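Local structure of Aureochrome1-like protein (Ochromonas danica, 6I20) at residues Q35-L38 / T39-Y43. The protein probably senses blue light through a flavin-binding PAS (LOV-type) domain that holds flavin mononucleotide, as in aureochrome photoreceptors. Residues are numbered along the deposited sequence; the frame is centred on the assembly and turned at random.
Sequences QGFL and TLTGY. With EDO (1,2-ethanediol), chain G.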
ATOM      1  N   GLN A  35       3.763  -3.783 -11.712  1.00 15.21           N
ATOM      2  CA  GLN A  35       3.231  -5.014 -12.251  1.00 16.40           C
ATOM      3  C   GLN A  35       2.903  -6.030 -11.184  1.00 16.54           C
ATOM      4  O   GLN A  35       1.896  -6.706 -11.267  1.00 16.92           O
ATOM      5  CB  GLN A  35       4.184  -5.623 -13.312  1.00 18.98           C
ATOM      6  CG  GLN A  35       3.634  -6.915 -13.917  1.00 21.74           C
ATOM      7  CD  GLN A  35       2.347  -6.694 -14.671  1.00 23.57           C
ATOM      8  OE1 GLN A  35       2.350  -5.925 -15.644  1.00 27.89           O
ATOM      9  NE2 GLN A  35       1.228  -7.315 -14.214  1.00 25.30           N
ATOM     10  N   GLY A  36       3.753  -6.130 -10.176  1.00 16.38           N
ATOM     11  CA  GLY A  36       3.536  -7.079  -9.096  1.00 16.20           C
ATOM     12  C   GLY A  36       2.244  -6.793  -8.355  1.00 15.92           C
ATOM     13  O   GLY A  36       1.535  -7.723  -7.972  1.00 17.40           O
ATOM     14  N   PHE A  37       1.974  -5.521  -8.099  1.00 15.20           N
ATOM     15  CA  PHE A  37       0.707  -5.125  -7.458  1.00 15.37           C
ATOM     16  C   PHE A  37      -0.487  -5.550  -8.303  1.00 15.44           C
ATOM     17  O   PHE A  37      -1.491  -6.077  -7.793  1.00 16.12           O
ATOM     18  CB  PHE A  37       0.665  -3.631  -7.224  1.00 15.56           C
ATOM     19  CG  PHE A  37      -0.609  -3.125  -6.609  1.00 14.99           C
ATOM     20  CD1 PHE A  37      -0.772  -3.109  -5.231  1.00 14.80           C
ATOM     21  CD2 PHE A  37      -1.625  -2.637  -7.400  1.00 15.77           C
ATOM     22  CE1 PHE A  37      -1.936  -2.638  -4.653  1.00 14.85           C
ATOM     23  CE2 PHE A  37      -2.791  -2.164  -6.809  1.00 15.22           C
ATOM     24  CZ  PHE A  37      -2.947  -2.149  -5.453  1.00 15.31           C
ATOM     25  N   LEU A  38      -0.394  -5.346  -9.598  1.00 15.53           N
ATOM     26  CA  LEU A  38      -1.480  -5.722 -10.513  1.00 16.29           C
ATOM     27  C   LEU A  38      -1.701  -7.218 -10.476  1.00 16.89           C
ATOM     28  O   LEU A  38      -2.841  -7.687 -10.462  1.00 17.94           O
ATOM     29  CB  LEU A  38      -1.206  -5.228 -11.925  1.00 16.50           C
ATOM     30  CG  LEU A  38      -0.925  -3.745 -12.087  1.00 17.39           C
ATOM     31  CD1 LEU A  38      -0.571  -3.441 -13.529  1.00 18.27           C
ATOM     32  CD2 LEU A  38      -2.053  -2.865 -11.574  1.00 16.41           C
ATOM     33  N   THR A  39      -0.627  -8.000 -10.517  1.00 17.48           N
ATOM     34  CA  THR A  39      -0.750  -9.444 -10.500  1.00 18.79           C
ATOM     35  C   THR A  39      -1.307  -9.953  -9.175  1.00 18.15           C
ATOM     36  O   THR A  39      -2.193 -10.825  -9.175  1.00 20.32           O
ATOM     37  CB  THR A  39       0.577 -10.098 -10.811  1.00 21.11           C
ATOM     38  OG1 THR A  39       0.966  -9.635 -12.110  1.00 23.38           O
ATOM     39  CG2 THR A  39       0.462 -11.620 -10.810  1.00 22.76           C
ATOM     40  N   LEU A  40      -0.840  -9.377  -8.084  1.00 17.62           N
ATOM     41  CA  LEU A  40      -1.306  -9.758  -6.736  1.00 17.82           C
ATOM     42  C   LEU A  40      -2.804  -9.519  -6.596  1.00 17.64           C
ATOM     43  O   LEU A  40      -3.518 -10.363  -6.082  1.00 19.84           O
ATOM     44  CB  LEU A  40      -0.564  -8.942  -5.678  1.00 18.99           C
ATOM     45  CG  LEU A  40      -1.095  -9.005  -4.247  1.00 19.88           C
ATOM     46  CD1 LEU A  40      -0.943 -10.430  -3.722  1.00 22.03           C
ATOM     47  CD2 LEU A  40      -0.336  -7.988  -3.392  1.00 20.11           C
ATOM     48  N   THR A  41      -3.251  -8.336  -6.995  1.00 17.08           N
ATOM     49  CA  THR A  41      -4.616  -7.912  -6.749  1.00 16.55           C
ATOM     50  C   THR A  41      -5.602  -8.293  -7.841  1.00 17.56           C
ATOM     51  O   THR A  41      -6.835  -8.274  -7.575  1.00 17.62           O
ATOM     52  CB  THR A  41      -4.685  -6.395  -6.537  1.00 15.91           C
ATOM     53  OG1 THR A  41      -4.380  -5.715  -7.768  1.00 16.08           O
ATOM     54  CG2 THR A  41      -3.814  -5.941  -5.407  1.00 16.18           C
ATOM     55  N   GLY A  42      -5.131  -8.636  -9.037  1.00 17.59           N
ATOM     56  CA  GLY A  42      -6.016  -8.945 -10.163  1.00 19.38           C
ATOM     57  C   GLY A  42      -6.575  -7.774 -10.949  1.00 18.71           C
ATOM     58  O   GLY A  42      -7.333  -7.988 -11.899  1.00 21.84           O
ATOM     59  N   TYR A  43      -6.228  -6.535 -10.583  1.00 17.68           N
ATOM     60  CA  TYR A  43      -6.717  -5.354 -11.270  1.00 16.65           C
ATOM     61  C   TYR A  43      -5.802  -4.970 -12.408  1.00 17.29           C
ATOM     62  O   TYR A  43      -4.581  -5.177 -12.305  1.00 18.97           O
ATOM     63  CB  TYR A  43      -6.862  -4.165 -10.302  1.00 17.03           C
ATOM     64  CG  TYR A  43      -7.998  -4.328  -9.316  1.00 16.45           C
ATOM     65  CD1 TYR A  43      -9.273  -3.897  -9.632  1.00 17.87           C
ATOM     66  CD2 TYR A  43      -7.820  -4.952  -8.086  1.00 17.47           C
ATOM     67  CE1 TYR A  43     -10.320  -4.068  -8.744  1.00 18.59           C
ATOM     68  CE2 TYR A  43      -8.861  -5.112  -7.198  1.00 18.29           C
ATOM     69  CZ  TYR A  43     -10.120  -4.684  -7.541  1.00 18.10           C
ATOM     70  OH  TYR A  43     -11.164  -4.854  -6.678  1.00 20.06           O
TER
HETATM   71  C1  EDO G 403       3.238 -10.818 -13.510  1.00 37.17           C
HETATM   72  O1  EDO G 403       4.082 -11.329 -14.552  1.00 52.55           O
HETATM   73  C2  EDO G 403       3.872 -11.095 -12.153  1.00 38.70           C
HETATM   74  O2  EDO G 403       4.107  -9.888 -11.416  1.00 37.50           O
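One face of the F37 ring carries the methyl of T41: CG2 stands 3.9 Å from the ring centroid, 14° off the normal, a CH-pi contact one helical turn on. At the edge of the Y43 ring, in its plane, lies CB of T41. With OG1 between the backbone N and the carbonyl carbon (chi1 68°), the hydroxyl is turned to F37 O, to which it donates over 2.9 Å, while CG2 is left to cover the F37 ring. T41 N reaches the same carbonyl oxygen at 3.0 Å but from the other face of its plane, and two bonds grip F37 O. T41 OG1 in turn accepts a long, weak bond from Y43 N. Replacing T41 with an alanine would probably cost F37 O its second donor and open a gap over the F37 ring. The helix ends just beyond: G42 N closes on L38 O, and G42 turns to positive phi, where a side chain would jam against the preceding carbonyl. Y43 O, brought back by this turn, packs against the aliphatic CB and CD2 of L38. From the first residue of the helix, the bent chain of Q35 brings NE2 to T39 OG1 at 3.1 Å, nearly in the amide plane. The example illustrates how a threonine near a helix end can bond back to a carbonyl one turn earlier and pack on that residue's side chain. Within the PAS domain, helix 35-41 packs F37 and L38 on V48 of helix 45-48, T41 pairs through its backbone with K88, and F37 and L40 touch Q116 of strand 109-119, with the F37 side chain about 5 Å from the flavin mononucleotide.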